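PDB 6B9R: hydroxyethylphosphonate dioxygenase, which probably catalyses the iron-dependent oxidative cleavage of 2-hydroxyethylphosphonate to hydroxymethylphosphonate. Local coordinates for residues Y156-V161 and M176-S181; P160-F165 and T193-D198; T331-D336 and S344-V349. All blocks are in the same frame, centred on the assembly; numbering follows the deposited sequence.

Contact 1 of 3, residues Y156-V161 and M176-S181; sequences YFVGPV and MNTGDS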
loop_
_atom_site.group_PDB
_atom_site.type_symbol
_atom_site.label_atom_id
_atom_site.label_comp_id
_atom_site.label_asym_id
_atom_site.label_seq_id
_atom_site.Cartn_x
_atom_site.Cartn_y
_atom_site.Cartn_z
ATOM N N TYR A 156 -13.518 -12.291 -18.929
ATOM C CA TYR A 156 -13.502 -13.582 -19.606
ATOM C C TYR A 156 -14.778 -13.728 -20.424
ATOM O O TYR A 156 -15.868 -13.495 -19.899
ATOM C CB TYR A 156 -13.400 -14.715 -18.586
ATOM C CG TYR A 156 -13.400 -16.073 -19.220
ATOM C CD1 TYR A 156 -12.221 -16.648 -19.656
ATOM C CD2 TYR A 156 -14.586 -16.783 -19.385
ATOM C CE1 TYR A 156 -12.219 -17.908 -20.245
ATOM C CE2 TYR A 156 -14.594 -18.034 -19.973
ATOM C CZ TYR A 156 -13.408 -18.590 -20.404
ATOM O OH TYR A 156 -13.423 -19.838 -20.983
ATOM N N PHE A 157 -14.650 -14.110 -21.701
ATOM C CA PHE A 157 -15.781 -14.110 -22.630
ATOM C C PHE A 157 -16.360 -15.511 -22.826
ATOM O O PHE A 157 -15.619 -16.486 -22.958
ATOM C CB PHE A 157 -15.357 -13.536 -23.983
ATOM C CG PHE A 157 -14.948 -12.094 -23.919
ATOM C CD1 PHE A 157 -15.901 -11.091 -24.000
ATOM C CD2 PHE A 157 -13.617 -11.740 -23.764
ATOM C CE1 PHE A 157 -15.536 -9.752 -23.944
ATOM C CE2 PHE A 157 -13.235 -10.410 -23.706
ATOM C CZ PHE A 157 -14.199 -9.404 -23.788
ATOM N N VAL A 158 -17.692 -15.603 -22.842
ATOM C CA VAL A 158 -18.409 -16.829 -23.192
ATOM C C VAL A 158 -19.355 -16.499 -24.341
ATOM O O VAL A 158 -20.215 -15.616 -24.215
ATOM C CB VAL A 158 -19.192 -17.417 -22.005
ATOM C CG1 VAL A 158 -19.939 -18.677 -22.456
ATOM C CG2 VAL A 158 -18.263 -17.722 -20.811
ATOM N N GLY A 159 -19.208 -17.213 -25.458
ATOM C CA GLY A 159 -20.090 -17.023 -26.581
ATOM C C GLY A 159 -19.680 -15.844 -27.437
ATOM O O GLY A 159 -18.629 -15.229 -27.225
ATOM N N PRO A 160 -20.508 -15.515 -28.435
ATOM C CA PRO A 160 -20.146 -14.486 -29.437
ATOM C C PRO A 160 -20.384 -13.066 -28.936
ATOM O O PRO A 160 -21.317 -12.366 -29.343
ATOM C CB PRO A 160 -21.044 -14.858 -30.624
ATOM C CG PRO A 160 -22.275 -15.432 -29.970
ATOM C CD PRO A 160 -21.772 -16.197 -28.770
ATOM N N VAL A 161 -19.513 -12.625 -28.029
ATOM C CA VAL A 161 -19.577 -11.297 -27.430
ATOM C C VAL A 161 -18.674 -10.351 -28.210
ATOM O O VAL A 161 -17.528 -10.700 -28.533
ATOM C CB VAL A 161 -19.164 -11.348 -25.949
ATOM C CG1 VAL A 161 -19.070 -9.936 -25.378
ATOM C CG2 VAL A 161 -20.157 -12.201 -25.140
ATOM N N MET A 176 -15.103 -11.248 -29.928
ATOM C CA MET A 176 -14.550 -12.284 -29.071
ATOM C C MET A 176 -15.374 -13.556 -29.190
ATOM O O MET A 176 -16.479 -13.564 -29.734
ATOM C CB MET A 176 -14.548 -11.833 -27.603
ATOM C CG MET A 176 -13.937 -10.500 -27.394
ATOM S SD MET A 176 -12.148 -10.648 -27.475
ATOM C CE MET A 176 -11.721 -8.929 -27.157
ATOM N N ASN A 177 -14.835 -14.638 -28.632
ATOM C CA ASN A 177 -15.621 -15.844 -28.433
ATOM C C ASN A 177 -15.136 -16.532 -27.168
ATOM O O ASN A 177 -14.258 -16.029 -26.466
ATOM C CB ASN A 177 -15.552 -16.772 -29.641
ATOM C CG ASN A 177 -16.906 -17.366 -29.977
ATOM O OD1 ASN A 177 -17.654 -17.792 -29.087
ATOM N ND2 ASN A 177 -17.243 -17.368 -31.258
ATOM N N THR A 178 -15.728 -17.689 -26.878
ATOM C CA THR A 178 -15.485 -18.377 -25.614
ATOM C C THR A 178 -14.004 -18.641 -25.381
ATOM O O THR A 178 -13.306 -19.159 -26.256
ATOM C CB THR A 178 -16.265 -19.685 -25.589
ATOM O OG1 THR A 178 -17.653 -19.386 -25.769
ATOM C CG2 THR A 178 -16.072 -20.411 -24.250
ATOM N N GLY A 179 -13.522 -18.266 -24.193
ATOM C CA GLY A 179 -12.143 -18.481 -23.825
ATOM C C GLY A 179 -11.209 -17.327 -24.115
ATOM O O GLY A 179 -10.055 -17.368 -23.670
ATOM N N ASP A 180 -11.654 -16.315 -24.860
ATOM C CA ASP A 180 -10.901 -15.076 -24.977
ATOM C C ASP A 180 -10.999 -14.281 -23.670
ATOM O O ASP A 180 -11.844 -14.546 -22.806
ATOM C CB ASP A 180 -11.415 -14.230 -26.142
ATOM C CG ASP A 180 -11.248 -14.924 -27.479
ATOM O OD1 ASP A 180 -10.326 -15.745 -27.595
ATOM O OD2 ASP A 180 -12.026 -14.632 -28.406
ATOM N N SER A 181 -10.123 -13.292 -23.537
ATOM C CA SER A 181 -10.104 -12.488 -22.319
ATOM C C SER A 181 -9.380 -11.177 -22.583
ATOM O O SER A 181 -8.608 -11.049 -23.533
ATOM C CB SER A 181 -9.449 -13.253 -21.165
ATOM O OG SER A 181 -8.098 -13.569 -21.459
#
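T178 OG1, anti to its own carbonyl carbon (chi1 -58°), accepts the backbone N-H of G159 at 2.7 Å from G159 N, tying a type II beta turn, N177 to D180, to the end of strand 152-158 in this cupin-like beta fold. F157 holds the same turn with both polar atoms of its backbone: its N donates to D180 O, and F157 O takes G179 N at 3.0 Å. T178 CA adds a CA-H...O contact to that oxygen. G179 has a positive phi of 93°, where any side chain would jam against the carbonyl O of T178. Inside the turn, T178 N donates to N177 OD1, and N177 N reaches D180 OD2 from above the carboxylate plane. D180 OD1 is held by G312 N.

The F157 ring carries the apolar half of the contact. M176 CG sits squarely over its centre, 3.6 Å from the centroid, as a CH-pi contact. The M176 chain bends at chi2 (-77°), and SD follows obliquely at 4.4 Å from the same centroid, a Met-aromatic contact. D180 C and S181 N meet the ring at its edge, while I203 and the pocket residue F192 also pack on F157. An alanine at F157 would probably leave M176 CG and SD without their aromatic partner and open a gap between the turn and F192. Next along the strand, Y156 OH stops 3.4 Å from G179 CA.

Contact 2 of 3, residues P160-F165 and T193-D198; sequences PVNYYF and TARSAD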
loop_
_atom_site.group_PDB
_atom_site.type_symbol
_atom_site.label_atom_id
_atom_site.label_comp_id
_atom_site.label_asym_id
_atom_site.label_seq_id
_atom_site.Cartn_x
_atom_site.Cartn_y
_atom_site.Cartn_z
ATOM N N PRO A 160 -20.508 -15.515 -28.435
ATOM C CA PRO A 160 -20.146 -14.486 -29.437
ATOM C C PRO A 160 -20.384 -13.066 -28.936
ATOM O O PRO A 160 -21.317 -12.366 -29.343
ATOM C CB PRO A 160 -21.044 -14.858 -30.624
ATOM C CG PRO A 160 -22.275 -15.432 -29.970
ATOM C CD PRO A 160 -21.772 -16.197 -28.770
ATOM N N VAL A 161 -19.513 -12.625 -28.029
ATOM C CA VAL A 161 -19.577 -11.297 -27.430
ATOM C C VAL A 161 -18.674 -10.351 -28.210
ATOM O O VAL A 161 -17.528 -10.700 -28.533
ATOM C CB VAL A 161 -19.164 -11.348 -25.949
ATOM C CG1 VAL A 161 -19.070 -9.936 -25.378
ATOM C CG2 VAL A 161 -20.157 -12.201 -25.140
ATOM N N ASN A 162 -19.180 -9.158 -28.516
ATOM C CA ASN A 162 -18.351 -8.090 -29.069
ATOM C C ASN A 162 -17.863 -7.197 -27.934
ATOM O O ASN A 162 -18.653 -6.793 -27.075
ATOM C CB ASN A 162 -19.126 -7.252 -30.092
ATOM C CG ASN A 162 -19.113 -7.862 -31.471
ATOM O OD1 ASN A 162 -18.480 -8.896 -31.697
ATOM N ND2 ASN A 162 -19.805 -7.221 -32.411
ATOM N N TYR A 163 -16.568 -6.880 -27.950
ATOM C CA TYR A 163 -15.923 -6.015 -26.971
ATOM C C TYR A 163 -15.632 -4.665 -27.619
ATOM O O TYR A 163 -14.965 -4.599 -28.656
ATOM C CB TYR A 163 -14.632 -6.641 -26.451
ATOM C CG TYR A 163 -13.930 -5.803 -25.408
ATOM C CD1 TYR A 163 -14.604 -5.386 -24.271
ATOM C CD2 TYR A 163 -12.601 -5.424 -25.557
ATOM C CE1 TYR A 163 -13.982 -4.621 -23.308
ATOM C CE2 TYR A 163 -11.972 -4.635 -24.590
ATOM C CZ TYR A 163 -12.668 -4.250 -23.476
ATOM O OH TYR A 163 -12.050 -3.482 -22.516
ATOM N N TYR A 164 -16.141 -3.600 -27.015
ATOM C CA TYR A 164 -15.939 -2.240 -27.498
ATOM C C TYR A 164 -15.102 -1.472 -26.490
ATOM O O TYR A 164 -15.314 -1.595 -25.281
ATOM C CB TYR A 164 -17.278 -1.530 -27.704
ATOM C CG TYR A 164 -18.227 -2.279 -28.604
ATOM C CD1 TYR A 164 -18.994 -3.329 -28.115
ATOM C CD2 TYR A 164 -18.357 -1.935 -29.943
ATOM C CE1 TYR A 164 -19.857 -4.026 -28.939
ATOM C CE2 TYR A 164 -19.215 -2.622 -30.777
ATOM C CZ TYR A 164 -19.967 -3.660 -30.269
ATOM O OH TYR A 164 -20.825 -4.343 -31.093
ATOM N N PHE A 165 -14.143 -0.687 -26.977
ATOM C CA PHE A 165 -13.271 0.016 -26.051
ATOM C C PHE A 165 -12.777 1.313 -26.672
ATOM O O PHE A 165 -12.611 1.413 -27.891
ATOM C CB PHE A 165 -12.095 -0.863 -25.603
ATOM C CG PHE A 165 -11.299 -1.469 -26.726
ATOM C CD1 PHE A 165 -11.725 -2.628 -27.351
ATOM C CD2 PHE A 165 -10.090 -0.912 -27.115
ATOM C CE1 PHE A 165 -10.976 -3.207 -28.363
ATOM C CE2 PHE A 165 -9.337 -1.485 -28.112
ATOM C CZ PHE A 165 -9.783 -2.635 -28.745
ATOM N N THR A 193 -21.714 -6.282 -26.521
ATOM C CA THR A 193 -22.940 -6.705 -27.183
ATOM C C THR A 193 -22.816 -8.176 -27.568
ATOM O O THR A 193 -21.737 -8.768 -27.497
ATOM C CB THR A 193 -23.224 -5.875 -28.445
ATOM O OG1 THR A 193 -22.173 -6.095 -29.390
ATOM C CG2 THR A 193 -23.304 -4.382 -28.123
ATOM N N ALA A 194 -23.932 -8.767 -28.000
ATOM C CA ALA A 194 -23.947 -10.127 -28.530
ATOM C C ALA A 194 -24.067 -10.075 -30.047
ATOM O O ALA A 194 -24.882 -9.316 -30.580
ATOM C CB ALA A 194 -25.104 -10.946 -27.948
ATOM N N ARG A 195 -23.266 -10.888 -30.737
ATOM C CA ARG A 195 -23.379 -11.002 -32.188
ATOM C C ARG A 195 -24.554 -11.865 -32.616
ATOM O O ARG A 195 -24.881 -11.890 -33.807
ATOM C CB ARG A 195 -22.092 -11.582 -32.789
ATOM C CG ARG A 195 -20.926 -10.616 -32.771
ATOM C CD ARG A 195 -19.770 -11.086 -33.646
ATOM N NE ARG A 195 -19.290 -12.422 -33.297
ATOM C CZ ARG A 195 -18.535 -12.696 -32.234
ATOM N NH1 ARG A 195 -18.140 -13.943 -32.007
ATOM N NH2 ARG A 195 -18.189 -11.728 -31.382
ATOM N N SER A 196 -25.182 -12.577 -31.691
ATOM C CA SER A 196 -26.271 -13.469 -32.040
ATOM C C SER A 196 -27.251 -13.532 -30.883
ATOM O O SER A 196 -26.868 -13.403 -29.717
ATOM C CB SER A 196 -25.756 -14.875 -32.383
ATOM O OG SER A 196 -26.821 -15.806 -32.436
ATOM N N ALA A 197 -28.522 -13.727 -31.216
ATOM C CA ALA A 197 -29.544 -13.975 -30.212
ATOM C C ALA A 197 -29.749 -15.459 -29.945
ATOM O O ALA A 197 -30.622 -15.816 -29.146
ATOM C CB ALA A 197 -30.869 -13.340 -30.643
ATOM N N ASP A 198 -28.951 -16.325 -30.568
ATOM C CA ASP A 198 -29.234 -17.754 -30.596
ATOM C C ASP A 198 -28.467 -18.568 -29.564
ATOM O O ASP A 198 -28.924 -19.659 -29.204
ATOM C CB ASP A 198 -28.935 -18.317 -31.989
ATOM C CG ASP A 198 -29.799 -17.689 -33.060
ATOM O OD1 ASP A 198 -30.939 -17.289 -32.736
ATOM O OD2 ASP A 198 -29.339 -17.591 -34.219
#
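The R195 guanidinium has P160 CB over one face, 3.3 Å above the plane and offset toward the rim, with N162 OD1 and V161 O at its edge. This group closes one end of an antiparallel strand pair, 161-167 with 190-194, in a three-stranded sheet whose other outer strand is 170-175. NH2 donates to N162 OD1 at 2.9 Å, nearly in the guanidinium plane, and the amide plane is turned 28° from it. A weak second bond runs from NH2 to V161 O, and NH1 reaches M176 O, so three carbonyl oxygens fix the rotation of the group. The R195 chain bends at chi3 (-56°) to bring NE round toward P160.

The Y164 ring meets T193 with its edge: Y164 OH and T193 OG1 share a hydrogen bond of 2.8 Å, and T193 CG2 packs on Y164 CE1 at 3.6 Å. N162 ND2 donates to D136 OD1 and, weakly, to that same phenol oxygen.

Backbone pairing sets the register. N162 and T193 form the hydrogen-bonded pair, V161 and A194 the non-hydrogen-bonded one. Strand 190-194 also carries H190, an iron ligand, and the pocket residue F192. Past the strand, R195 N donates to P160 O at 2.8 Å in an almost straight bond, and beyond it S196 OG accepts D198 N in an ST turn.

Contact 3 of 3, residues T331-D336 and S344-V349; sequences TQLAGD and SLAVDV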
loop_
_atom_site.group_PDB
_atom_site.type_symbol
_atom_site.label_atom_id
_atom_site.label_comp_id
_atom_site.label_asym_id
_atom_site.label_seq_id
_atom_site.Cartn_x
_atom_site.Cartn_y
_atom_site.Cartn_z
ATOM N N THR A 331 -4.417 -22.629 -18.599
ATOM C CA THR A 331 -4.310 -21.734 -19.741
ATOM C C THR A 331 -4.152 -20.317 -19.204
ATOM O O THR A 331 -4.944 -19.882 -18.361
ATOM C CB THR A 331 -5.542 -21.826 -20.648
ATOM O OG1 THR A 331 -5.700 -23.173 -21.122
ATOM C CG2 THR A 331 -5.389 -20.907 -21.858
ATOM N N GLN A 332 -3.126 -19.610 -19.676
ATOM C CA GLN A 332 -2.838 -18.260 -19.193
ATOM C C GLN A 332 -3.732 -17.251 -19.905
ATOM O O GLN A 332 -3.740 -17.180 -21.141
ATOM C CB GLN A 332 -1.361 -17.924 -19.410
ATOM C CG GLN A 332 -0.979 -16.462 -19.114
ATOM C CD GLN A 332 0.425 -16.105 -19.613
ATOM O OE1 GLN A 332 1.372 -16.878 -19.451
ATOM N NE2 GLN A 332 0.556 -14.932 -20.238
ATOM N N LEU A 333 -4.498 -16.481 -19.130
ATOM C CA LEU A 333 -5.413 -15.506 -19.691
ATOM C C LEU A 333 -4.791 -14.113 -19.582
ATOM O O LEU A 333 -3.624 -13.953 -19.209
ATOM C CB LEU A 333 -6.782 -15.621 -19.003
ATOM C CG LEU A 333 -7.294 -17.068 -18.915
ATOM C CD1 LEU A 333 -8.595 -17.143 -18.104
ATOM C CD2 LEU A 333 -7.476 -17.649 -20.325
ATOM N N ALA A 334 -5.567 -13.090 -19.929
ATOM C CA ALA A 334 -5.000 -11.757 -20.108
ATOM C C ALA A 334 -4.496 -11.186 -18.788
ATOM O O ALA A 334 -5.134 -11.337 -17.743
ATOM C CB ALA A 334 -6.053 -10.820 -20.705
ATOM N N GLY A 335 -3.363 -10.501 -18.846
ATOM C CA GLY A 335 -2.883 -9.758 -17.704
ATOM C C GLY A 335 -1.988 -8.651 -18.196
ATOM O O GLY A 335 -1.991 -8.309 -19.376
ATOM N N ASP A 336 -1.177 -8.105 -17.286
ATOM C CA ASP A 336 -0.296 -6.998 -17.658
ATOM C C ASP A 336 0.808 -6.859 -16.625
ATOM O O ASP A 336 0.540 -7.035 -15.425
ATOM C CB ASP A 336 -1.064 -5.682 -17.780
ATOM C CG ASP A 336 -0.245 -4.603 -18.490
ATOM O OD1 ASP A 336 -0.165 -4.659 -19.735
ATOM O OD2 ASP A 336 0.302 -3.718 -17.808
ATOM N N SER A 344 -4.359 -14.696 -14.149
ATOM C CA SER A 344 -5.651 -15.151 -14.631
ATOM C C SER A 344 -5.459 -16.476 -15.357
ATOM O O SER A 344 -4.569 -16.602 -16.213
ATOM C CB SER A 344 -6.278 -14.093 -15.542
ATOM O OG SER A 344 -5.392 -13.781 -16.601
ATOM N N LEU A 345 -6.282 -17.466 -15.010
ATOM C CA LEU A 345 -6.131 -18.811 -15.545
ATOM C C LEU A 345 -7.472 -19.454 -15.850
ATOM O O LEU A 345 -8.430 -19.320 -15.086
ATOM C CB LEU A 345 -5.384 -19.725 -14.568
ATOM C CG LEU A 345 -3.951 -19.313 -14.232
ATOM C CD1 LEU A 345 -3.449 -20.100 -13.015
ATOM C CD2 LEU A 345 -3.052 -19.537 -15.425
ATOM N N ALA A 346 -7.522 -20.182 -16.967
ATOM C CA ALA A 346 -8.527 -21.213 -17.152
ATOM C C ALA A 346 -7.919 -22.512 -16.641
ATOM O O ALA A 346 -6.783 -22.847 -16.988
ATOM C CB ALA A 346 -8.938 -21.341 -18.626
ATOM N N VAL A 347 -8.655 -23.223 -15.794
ATOM C CA VAL A 347 -8.145 -24.412 -15.125
ATOM C C VAL A 347 -9.009 -25.592 -15.525
ATOM O O VAL A 347 -10.193 -25.648 -15.169
ATOM C CB VAL A 347 -8.142 -24.252 -13.597
ATOM C CG1 VAL A 347 -7.545 -25.504 -12.940
ATOM C CG2 VAL A 347 -7.399 -22.977 -13.189
ATOM N N ASP A 348 -8.423 -26.548 -16.245
ATOM C CA ASP A 348 -9.076 -27.829 -16.473
ATOM C C ASP A 348 -8.693 -28.743 -15.326
ATOM O O ASP A 348 -7.508 -29.051 -15.145
ATOM C CB ASP A 348 -8.669 -28.443 -17.811
ATOM C CG ASP A 348 -9.215 -27.673 -18.984
ATOM O OD1 ASP A 348 -10.394 -27.278 -18.927
ATOM O OD2 ASP A 348 -8.465 -27.448 -19.953
ATOM N N VAL A 349 -9.682 -29.144 -14.536
ATOM C CA VAL A 349 -9.449 -30.028 -13.402
ATOM C C VAL A 349 -9.591 -31.450 -13.919
ATOM O O VAL A 349 -10.683 -31.870 -14.310
ATOM C CB VAL A 349 -10.419 -29.748 -12.253
ATOM C CG1 VAL A 349 -10.141 -30.706 -11.087
ATOM C CG2 VAL A 349 -10.274 -28.294 -11.794
HETATM O O HOH W 1 -6.955 -24.891 -19.382
HETATM O O HOH W 2 -2.412 -13.810 -16.232
#
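A beta hairpin, strand 328-332 with strand 343-349, is joined here near its connecting loop. T331 and A346 form an antiparallel hydrogen-bonded pair: T331 N donates to A346 O and A346 N to T331 O, each at 2.9 Å. Their CB atoms lie 4.0 Å apart on one face of the sheet. Q332 and L345 follow as a non-hydrogen-bonded pair, where L345 CD2 comes to 3.5 Å from T331 O.

Beyond this pair, S344 takes over much of the polar contact. S344 O accepts L333 N. With chi1 at 56°, S344 OG lies between its own backbone N and carbonyl carbon, and donates to A334 O at 2.7 Å, from above the plane of that carbonyl. L333 CD1 reaches the partner strand, 3.4 Å from A346 N and in touch with A346 CB.

Two waters complete the join. One donates to L333 O and accepts S344 N at 3.0 Å, bridging the two backbones. The other lies between T331 OG1, at 2.7 Å, and D348 OD2, an oxygen that also forms a salt bridge with R329.

The hairpin lies between strands 317-320 and 412-419 of a seven-stranded antiparallel sheet. L333 packs on F154 and Y156 of strand 152-158, L345 on W318, and Q332 and L345 touch R259 and L250 of the second subunit, both within its predicted helix-turn-helix region.

Overall arrangement
Contacts 1 and 2 start from the same chain segment, share P160 and V161, and lie about 9 Å apart between centres; contact 3 comes later in the chain, its centre about 13 Å from that of contact 1 and about 22 Å from that of contact 2. Contact 1 sits in the middle: M176 O and R195 NH1 join it to contact 2, while S181 OG and A334 N join it to contact 3. Strand 152-158 belongs to one seven-stranded sheet, the hairpin of contact 3 to the other, and contact 2 to the small three-stranded sheet. The three thus connect the sheet bearing the iron ligand H190 with both larger sheets and, through contact 3, with the other subunit.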